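PDB 6K9Z: galactose-1-phosphate uridylyltransferase from Pyrobaculum aerophilum str. IM2, which probably transfers uridylyl groups between UDP-glucose and hexose 1-phosphates, and binds zinc and iron. Local coordinates for residues A[101-106]-A[221-226]; A[192-197]-A[202-207]. The protein carries 1 engineered substitution. All coordinates share one frame; numbering follows the deposited sequence.

Interaction 1 (A[101-106]-A[221-226])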
ATOM      1  N   LYS A 101     -20.444  -3.136 -22.557  1.00 21.14           N
ATOM      2  CA  LYS A 101     -20.898  -4.523 -22.264  1.00 21.73           C
ATOM      3  C   LYS A 101     -20.158  -5.012 -21.011  1.00 19.96           C
ATOM      4  O   LYS A 101     -20.774  -5.730 -20.211  1.00 19.95           O
ATOM      5  CB  LYS A 101     -20.633  -5.468 -23.436  1.00 23.29           C
ATOM      6  CG  LYS A 101     -21.504  -5.246 -24.657  1.00 25.65           C
ATOM      7  CD  LYS A 101     -21.077  -6.131 -25.816  1.00 27.83           C
ATOM      8  CE  LYS A 101     -21.732  -5.700 -27.102  1.00 30.91           C
ATOM      9  NZ  LYS A 101     -21.497  -6.697 -28.176  1.00 33.81           N
ATOM     10  N   ILE A 102     -18.881  -4.670 -20.838  1.00 18.63           N
ATOM     11  CA  ILE A 102     -18.122  -5.114 -19.626  1.00 17.47           C
ATOM     12  C   ILE A 102     -18.783  -4.518 -18.370  1.00 16.86           C
ATOM     13  O   ILE A 102     -19.084  -5.276 -17.417  1.00 15.96           O
ATOM     14  CB  ILE A 102     -16.635  -4.714 -19.666  1.00 17.56           C
ATOM     15  CG1 ILE A 102     -15.904  -5.366 -20.841  1.00 18.17           C
ATOM     16  CG2 ILE A 102     -15.983  -4.997 -18.350  1.00 16.89           C
ATOM     17  CD1 ILE A 102     -14.607  -4.659 -21.180  1.00 18.37           C
ATOM     18  N   LEU A 103     -19.030  -3.209 -18.385  1.00 16.50           N
ATOM     19  CA  LEU A 103     -19.646  -2.491 -17.222  1.00 16.52           C
ATOM     20  C   LEU A 103     -21.038  -3.056 -16.934  1.00 17.34           C
ATOM     21  O   LEU A 103     -21.326  -3.289 -15.770  1.00 16.95           O
ATOM     22  CB  LEU A 103     -19.661  -0.989 -17.495  1.00 16.49           C
ATOM     23  CG  LEU A 103     -18.255  -0.397 -17.632  1.00 16.39           C
ATOM     24  CD1 LEU A 103     -18.291   1.006 -18.249  1.00 16.85           C
ATOM     25  CD2 LEU A 103     -17.522  -0.356 -16.315  1.00 15.53           C
ATOM     26  N   THR A 104     -21.835  -3.335 -17.965  1.00 18.43           N
ATOM     27  CA  THR A 104     -23.189  -3.889 -17.839  1.00 19.47           C
ATOM     28  C   THR A 104     -23.115  -5.253 -17.175  1.00 19.30           C
ATOM     29  O   THR A 104     -23.942  -5.483 -16.268  1.00 19.11           O
ATOM     30  CB  THR A 104     -23.909  -3.957 -19.183  1.00 20.71           C
ATOM     31  OG1 THR A 104     -24.005  -2.610 -19.669  1.00 20.70           O
ATOM     32  CG2 THR A 104     -25.292  -4.532 -19.012  1.00 22.29           C
ATOM     33  N   ALA A 105     -22.181  -6.105 -17.605  1.00 19.45           N
ATOM     34  CA  ALA A 105     -22.046  -7.465 -17.038  1.00 19.78           C
ATOM     35  C   ALA A 105     -21.623  -7.359 -15.555  1.00 18.77           C
ATOM     36  O   ALA A 105     -22.106  -8.169 -14.715  1.00 19.23           O
ATOM     37  CB  ALA A 105     -21.068  -8.287 -17.816  1.00 20.23           C
ATOM     38  N   VAL A 106     -20.707  -6.450 -15.237  1.00 17.75           N
ATOM     39  CA  VAL A 106     -20.249  -6.278 -13.828  1.00 17.49           C
ATOM     40  C   VAL A 106     -21.424  -5.779 -12.982  1.00 17.63           C
ATOM     41  O   VAL A 106     -21.652  -6.341 -11.890  1.00 16.92           O
ATOM     42  CB  VAL A 106     -19.034  -5.362 -13.729  1.00 17.21           C
ATOM     43  CG1 VAL A 106     -18.681  -5.033 -12.294  1.00 17.69           C
ATOM     44  CG2 VAL A 106     -17.853  -5.981 -14.443  1.00 17.44           C
ATOM     45  N   GLU A 221     -27.524   5.333 -19.933  1.00 22.97           N
ATOM     46  CA  GLU A 221     -26.793   6.498 -20.470  1.00 24.29           C
ATOM     47  C   GLU A 221     -25.527   6.757 -19.627  1.00 21.41           C
ATOM     48  O   GLU A 221     -24.464   7.147 -20.163  1.00 19.69           O
ATOM     49  CB  GLU A 221     -27.698   7.719 -20.402  1.00 28.11           C
ATOM     50  CG  GLU A 221     -27.181   8.852 -21.247  1.00 33.28           C
ATOM     51  CD  GLU A 221     -27.300   8.634 -22.757  1.00 38.58           C
ATOM     52  OE1 GLU A 221     -28.074   7.703 -23.170  1.00 43.33           O
ATOM     53  OE2 GLU A 221     -26.603   9.396 -23.537  1.00 43.81           O
ATOM     54  N   GLU A 222     -25.677   6.726 -18.307  1.00 19.73           N
ATOM     55  CA  GLU A 222     -24.520   6.933 -17.400  1.00 19.28           C
ATOM     56  C   GLU A 222     -23.483   5.863 -17.686  1.00 18.13           C
ATOM     57  O   GLU A 222     -22.303   6.176 -17.674  1.00 16.62           O
ATOM     58  CB  GLU A 222     -24.984   6.966 -15.956  1.00 20.38           C
ATOM     59  CG  GLU A 222     -25.712   8.242 -15.563  1.00 21.64           C
ATOM     60  CD  GLU A 222     -26.253   8.115 -14.159  1.00 23.93           C
ATOM     61  OE1 GLU A 222     -26.943   7.125 -13.888  1.00 25.52           O
ATOM     62  OE2 GLU A 222     -25.810   8.886 -13.304  1.00 27.89           O
ATOM     63  N   VAL A 223     -23.897   4.624 -17.920  1.00 18.05           N
ATOM     64  CA  VAL A 223     -22.898   3.557 -18.180  1.00 17.40           C
ATOM     65  C   VAL A 223     -22.186   3.800 -19.516  1.00 17.32           C
ATOM     66  O   VAL A 223     -20.985   3.553 -19.601  1.00 16.14           O
ATOM     67  CB  VAL A 223     -23.551   2.179 -18.077  1.00 17.98           C
ATOM     68  CG1 VAL A 223     -22.609   1.078 -18.558  1.00 18.12           C
ATOM     69  CG2 VAL A 223     -23.972   1.957 -16.628  1.00 18.19           C
ATOM     70  N   ALA A 224     -22.892   4.216 -20.564  1.00 17.72           N
ATOM     71  CA  ALA A 224     -22.276   4.569 -21.857  1.00 17.58           C
ATOM     72  C   ALA A 224     -21.261   5.693 -21.629  1.00 17.19           C
ATOM     73  O   ALA A 224     -20.125   5.583 -22.112  1.00 17.19           O
ATOM     74  CB  ALA A 224     -23.333   4.964 -22.860  1.00 19.13           C
ATOM     75  N   ASP A 225     -21.601   6.695 -20.830  1.00 17.49           N
ATOM     76  CA  ASP A 225     -20.692   7.851 -20.610  1.00 17.42           C
ATOM     77  C   ASP A 225     -19.502   7.387 -19.746  1.00 16.64           C
ATOM     78  O   ASP A 225     -18.401   7.945 -19.903  1.00 16.65           O
ATOM     79  CB  ASP A 225     -21.483   9.029 -20.048  1.00 18.04           C
ATOM     80  CG  ASP A 225     -22.246   9.843 -21.083  1.00 19.89           C
ATOM     81  OD1 ASP A 225     -21.997   9.627 -22.305  1.00 20.97           O
ATOM     82  OD2 ASP A 225     -23.145  10.575 -20.665  1.00 21.18           O
ATOM     83  N   LEU A 226     -19.728   6.459 -18.819  1.00 16.16           N
ATOM     84  CA  LEU A 226     -18.644   5.819 -18.021  1.00 15.61           C
ATOM     85  C   LEU A 226     -17.661   5.114 -18.955  1.00 15.49           C
ATOM     86  O   LEU A 226     -16.422   5.318 -18.781  1.00 15.14           O
ATOM     87  CB  LEU A 226     -19.209   4.837 -16.990  1.00 15.47           C
ATOM     88  CG  LEU A 226     -18.153   4.111 -16.163  1.00 14.74           C
ATOM     89  CD1 LEU A 226     -17.180   5.142 -15.530  1.00 14.11           C
ATOM     90  CD2 LEU A 226     -18.814   3.230 -15.118  1.00 14.98           C
TER
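Leu-103 has its CG anti to its own carbonyl carbon (chi1 -63°), and Leu-226 has its CG anti to its backbone nitrogen (chi1 178°). These settings bring the two branched ends together between helix 96-114 and helix 220-240. CD1 of Leu-103 lies against CG of Leu-226 at 3.7 Å. CD2 of Leu-103 reaches CD2 of Leu-226 at 4.0 Å, so both methyls of Leu-103 take part. Nearer the Leu-103 backbone, its CB meets the CG1 methyl of Val-223 at 3.8 Å. The same methyl grazes the OG1 of Thr-104. That hydroxyl is hydrogen-bonded to the carbonyl of Lys-100 within its own helix, so it meets Val-223 only as a packing surface.

The axes of the two short segments approach to 9.6 Å, with their directions 128° apart. The closest backbone positions are Leu-103 and Val-223, whose CA atoms are 6.9 Å apart. Behind the contact, Val-106 packs on Phe-122 and Phe-124 of strand 121-128, and Leu-226 packs on Trp-190 of strand 190-193. The pair thus joins a helix of the N-terminal family region to one of the C-terminal region, over strands of one large sheet. Within these segments the link is small and carried by hydrocarbon. It depends on fit between side chains, with neither charge nor directed polar bonds to fix it.

Interaction 2 (A[192-197]-A[202-207])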
ATOM      1  N   ALA A 192     -13.484  13.405 -14.706  1.00 15.39           N
ATOM      2  CA  ALA A 192     -12.192  12.770 -14.389  1.00 15.07           C
ATOM      3  C   ALA A 192     -11.180  13.871 -14.055  1.00 15.62           C
ATOM      4  O   ALA A 192     -11.024  14.787 -14.857  1.00 16.01           O
ATOM      5  CB  ALA A 192     -11.761  12.025 -15.624  1.00 14.77           C
ATOM      6  N   PHE A 193     -10.562  13.814 -12.891  1.00 15.48           N
ATOM      7  CA  PHE A 193      -9.673  14.888 -12.394  1.00 15.55           C
ATOM      8  C   PHE A 193      -8.550  14.231 -11.609  1.00 15.40           C
ATOM      9  O   PHE A 193      -8.720  13.130 -11.056  1.00 14.38           O
ATOM     10  CB  PHE A 193     -10.450  15.947 -11.595  1.00 16.04           C
ATOM     11  CG  PHE A 193     -11.155  15.405 -10.378  1.00 16.06           C
ATOM     12  CD1 PHE A 193     -10.507  15.331  -9.161  1.00 16.09           C
ATOM     13  CD2 PHE A 193     -12.462  14.930 -10.458  1.00 16.11           C
ATOM     14  CE1 PHE A 193     -11.151  14.836  -8.044  1.00 16.25           C
ATOM     15  CE2 PHE A 193     -13.079  14.390  -9.338  1.00 16.06           C
ATOM     16  CZ  PHE A 193     -12.434  14.385  -8.126  1.00 16.28           C
ATOM     17  N   VAL A 194      -7.424  14.927 -11.523  1.00 16.25           N
ATOM     18  CA  VAL A 194      -6.363  14.554 -10.572  1.00 15.81           C
ATOM     19  C   VAL A 194      -6.796  15.119  -9.225  1.00 16.22           C
ATOM     20  O   VAL A 194      -7.021  16.334  -9.098  1.00 16.32           O
ATOM     21  CB  VAL A 194      -4.987  15.066 -11.005  1.00 16.42           C
ATOM     22  CG1 VAL A 194      -3.973  14.727  -9.947  1.00 16.36           C
ATOM     23  CG2 VAL A 194      -4.581  14.476 -12.352  1.00 16.82           C
ATOM     24  N   PRO A 195      -7.006  14.311  -8.172  1.00 15.94           N
ATOM     25  CA  PRO A 195      -7.384  14.908  -6.898  1.00 16.09           C
ATOM     26  C   PRO A 195      -6.264  15.758  -6.285  1.00 16.42           C
ATOM     27  O   PRO A 195      -5.069  15.477  -6.516  1.00 16.06           O
ATOM     28  CB  PRO A 195      -7.638  13.706  -5.989  1.00 15.94           C
ATOM     29  CG  PRO A 195      -6.950  12.547  -6.652  1.00 16.61           C
ATOM     30  CD  PRO A 195      -6.954  12.848  -8.134  1.00 16.13           C
ATOM     31  N   PHE A 196      -6.650  16.760  -5.501  1.00 16.65           N
ATOM     32  CA  PHE A 196      -5.697  17.591  -4.711  1.00 17.55           C
ATOM     33  C   PHE A 196      -4.776  16.691  -3.887  1.00 17.35           C
ATOM     34  O   PHE A 196      -3.579  16.944  -3.750  1.00 17.49           O
ATOM     35  CB  PHE A 196      -6.436  18.560  -3.801  1.00 18.47           C
ATOM     36  CG  PHE A 196      -5.514  19.519  -3.091  1.00 19.10           C
ATOM     37  CD1 PHE A 196      -5.018  20.629  -3.741  1.00 20.11           C
ATOM     38  CD2 PHE A 196      -5.188  19.344  -1.760  1.00 19.99           C
ATOM     39  CE1 PHE A 196      -4.163  21.510  -3.110  1.00 20.92           C
ATOM     40  CE2 PHE A 196      -4.346  20.248  -1.115  1.00 20.48           C
ATOM     41  CZ  PHE A 196      -3.876  21.356  -1.786  1.00 21.08           C
ATOM     42  N   TYR A 197      -5.343  15.611  -3.382  1.00 16.62           N
ATOM     43  CA  TYR A 197      -4.725  14.631  -2.443  1.00 16.83           C
ATOM     44  C   TYR A 197      -4.273  13.384  -3.217  1.00 16.26           C
ATOM     45  O   TYR A 197      -4.138  12.318  -2.573  1.00 16.37           O
ATOM     46  CB  TYR A 197      -5.739  14.266  -1.343  1.00 16.80           C
ATOM     47  CG  TYR A 197      -7.151  13.995  -1.851  1.00 16.55           C
ATOM     48  CD1 TYR A 197      -8.051  15.028  -2.072  1.00 16.99           C
ATOM     49  CD2 TYR A 197      -7.580  12.696  -2.143  1.00 16.36           C
ATOM     50  CE1 TYR A 197      -9.331  14.803  -2.530  1.00 17.04           C
ATOM     51  CE2 TYR A 197      -8.835  12.459  -2.675  1.00 16.27           C
ATOM     52  CZ  TYR A 197      -9.730  13.514  -2.833  1.00 16.66           C
ATOM     53  OH  TYR A 197     -10.959  13.277  -3.387  1.00 17.20           O
ATOM     54  N   HIS A 202       0.629   9.165 -11.468  1.00 18.78           N
ATOM     55  CA  HIS A 202      -0.444   9.648 -12.371  1.00 19.29           C
ATOM     56  C   HIS A 202      -1.796   9.200 -11.855  1.00 19.35           C
ATOM     57  O   HIS A 202      -2.298   8.152 -12.403  1.00 22.79           O
ATOM     58  CB  HIS A 202      -0.253   9.148 -13.797  1.00 18.75           C
ATOM     59  CG  HIS A 202       0.902   9.795 -14.480  1.00 19.40           C
ATOM     60  ND1 HIS A 202       2.209   9.304 -14.367  1.00 19.89           N
ATOM     61  CD2 HIS A 202       0.976  10.896 -15.241  1.00 19.75           C
ATOM     62  CE1 HIS A 202       3.015  10.092 -15.087  1.00 20.63           C
ATOM     63  NE2 HIS A 202       2.282  11.075 -15.634  1.00 20.99           N
ATOM     64  N   GLU A 203      -2.457   9.988 -11.020  1.00 17.45           N
ATOM     65  CA  GLU A 203      -3.667   9.495 -10.329  1.00 16.35           C
ATOM     66  C   GLU A 203      -4.863  10.290 -10.842  1.00 16.17           C
ATOM     67  O   GLU A 203      -4.800  11.513 -10.853  1.00 16.92           O
ATOM     68  CB  GLU A 203      -3.486   9.573  -8.814  1.00 15.99           C
ATOM     69  CG  GLU A 203      -4.745   9.118  -8.065  1.00 15.87           C
ATOM     70  CD  GLU A 203      -4.482   8.874  -6.584  1.00 15.80           C
ATOM     71  OE1 GLU A 203      -3.313   9.031  -6.170  1.00 15.84           O
ATOM     72  OE2 GLU A 203      -5.470   8.592  -5.857  1.00 16.24           O
ATOM     73  N   VAL A 204      -5.859   9.572 -11.323  1.00 15.92           N
ATOM     74  CA  VAL A 204      -7.103  10.187 -11.846  1.00 15.83           C
ATOM     75  C   VAL A 204      -8.285   9.519 -11.169  1.00 15.42           C
ATOM     76  O   VAL A 204      -8.339   8.259 -11.106  1.00 15.34           O
ATOM     77  CB  VAL A 204      -7.153  10.088 -13.383  1.00 16.20           C
ATOM     78  CG1 VAL A 204      -8.457  10.724 -13.884  1.00 16.51           C
ATOM     79  CG2 VAL A 204      -5.978  10.713 -14.073  1.00 17.11           C
ATOM     80  N   HIS A 205      -9.199  10.327 -10.624  1.00 14.67           N
ATOM     81  CA  HIS A 205     -10.480   9.828 -10.056  1.00 14.35           C
ATOM     82  C   HIS A 205     -11.606  10.162 -11.025  1.00 14.10           C
ATOM     83  O   HIS A 205     -11.604  11.310 -11.585  1.00 14.38           O
ATOM     84  CB  HIS A 205     -10.701  10.427  -8.684  1.00 14.64           C
ATOM     85  CG  HIS A 205      -9.776   9.918  -7.642  1.00 14.26           C
ATOM     86  ND1 HIS A 205     -10.022  10.102  -6.322  1.00 14.44           N
ATOM     87  CD2 HIS A 205      -8.584   9.282  -7.757  1.00 14.83           C
ATOM     88  CE1 HIS A 205      -9.016   9.598  -5.633  1.00 14.41           C
ATOM     89  NE2 HIS A 205      -8.103   9.100  -6.501  1.00 14.47           N
ATOM     90  N   ILE A 206     -12.507   9.218 -11.239  1.00 13.50           N
ATOM     91  CA  ILE A 206     -13.618   9.386 -12.200  1.00 13.97           C
ATOM     92  C   ILE A 206     -14.895   9.298 -11.353  1.00 13.92           C
ATOM     93  O   ILE A 206     -15.249   8.193 -10.830  1.00 14.37           O
ATOM     94  CB  ILE A 206     -13.530   8.400 -13.364  1.00 14.49           C
ATOM     95  CG1 ILE A 206     -12.155   8.515 -14.058  1.00 14.81           C
ATOM     96  CG2 ILE A 206     -14.670   8.590 -14.358  1.00 14.84           C
ATOM     97  CD1 ILE A 206     -11.941   7.600 -15.256  1.00 15.17           C
ATOM     98  N   TYR A 207     -15.635  10.395 -11.324  1.00 14.25           N
ATOM     99  CA  TYR A 207     -16.866  10.501 -10.506  1.00 13.84           C
ATOM    100  C   TYR A 207     -18.068  10.792 -11.369  1.00 14.49           C
ATOM    101  O   TYR A 207     -17.979  11.541 -12.349  1.00 14.68           O
ATOM    102  CB  TYR A 207     -16.818  11.658  -9.520  1.00 14.29           C
ATOM    103  CG  TYR A 207     -16.138  11.390  -8.202  1.00 14.00           C
ATOM    104  CD1 TYR A 207     -14.760  11.518  -8.050  1.00 14.11           C
ATOM    105  CD2 TYR A 207     -16.890  11.141  -7.075  1.00 14.00           C
ATOM    106  CE1 TYR A 207     -14.162  11.341  -6.809  1.00 14.18           C
ATOM    107  CE2 TYR A 207     -16.314  10.957  -5.842  1.00 14.10           C
ATOM    108  CZ  TYR A 207     -14.948  11.078  -5.694  1.00 14.26           C
ATOM    109  OH  TYR A 207     -14.421  10.896  -4.442  1.00 14.07           O
TER
HETATM  110  O   HOH W   1     -11.683  10.878  -4.204  1.00 14.55           O
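The beta hairpin of strands 190-193 and 202-208 is closed here by Phe-193 and His-205, an antiparallel hydrogen-bonded pair. Phe-193 N donates to His-205 O at 3.0 Å, and His-205 N returns a bond to Phe-193 O at 2.9 Å. Ala-192 pairs with Ile-206 in the next, non-hydrogen-bonded position, and its CB rests on Ile-206 CG1. Beyond Phe-193 the pairing stops. Pro-195 has no N-H to give, and the buried Glu-203 O finds no hydrogen-bond partner. It is met instead by Val-194, whose CA lies 3.4 Å from Glu-203 O in a CA-H...O contact.

The hairpin belongs to the large antiparallel sheet, and strand 266-271 runs on the other side of strand 202-208. From that strand come the iron ligands His-266, stacked on Tyr-207, and Glu-268, which touches His-205. The His-205 ring itself is held from several directions. Pro-195 CG sits over one face, 3.6 Å from the ring centroid, in a CH-pi contact. His-205 NE2 donates to Glu-203 OE2 at 2.8 Å, on the anti side of the carboxylate. Glu-203 OE1 accepts the backbone N-H groups of Lys-199 and Trp-200. At the ring edge, His-205 ND1 shares one water with Tyr-197 OH and Tyr-207 OH. A leucine at His-205 has neither ring nitrogen, and Glu-203 OE2 would probably be left without its donor and the water with one partner fewer. Tyr-207 OH is also hydrogen-bonded to His-172 ND1. Phe-193 has CG between its backbone N and carbonyl carbon (chi1 60°), which brings its ring over His-205 O and its CE2 to 3.6 Å from Tyr-207 CD1. The Phe-193 and Tyr-207 rings lie at 15° but are slid apart.

How the interactions relate
Interaction 1 and interaction 2 have centres 20 Å apart. Their nearest atoms come within about 4 Å without touching. Along the chain, 101-106 comes first, then both strands of interaction 2, then 221-226. Helix 220-240, which takes part in interaction 1, follows strand 202-208 after a loop that carries the zinc ligand His-211. Further along, Thr-233 of that helix packs on Ala-192, Val-204 and Ile-206, so the same helix backs the hairpin. Interaction 1 bridges the N-terminal and C-terminal family regions, whereas interaction 2 lies wholly within the C-terminal one. Interaction 2 lies nearer the iron: the side chain of His-205 is about 5 Å from the bound iron, and the side chain of Leu-226 is about 14 Å from the bound iron.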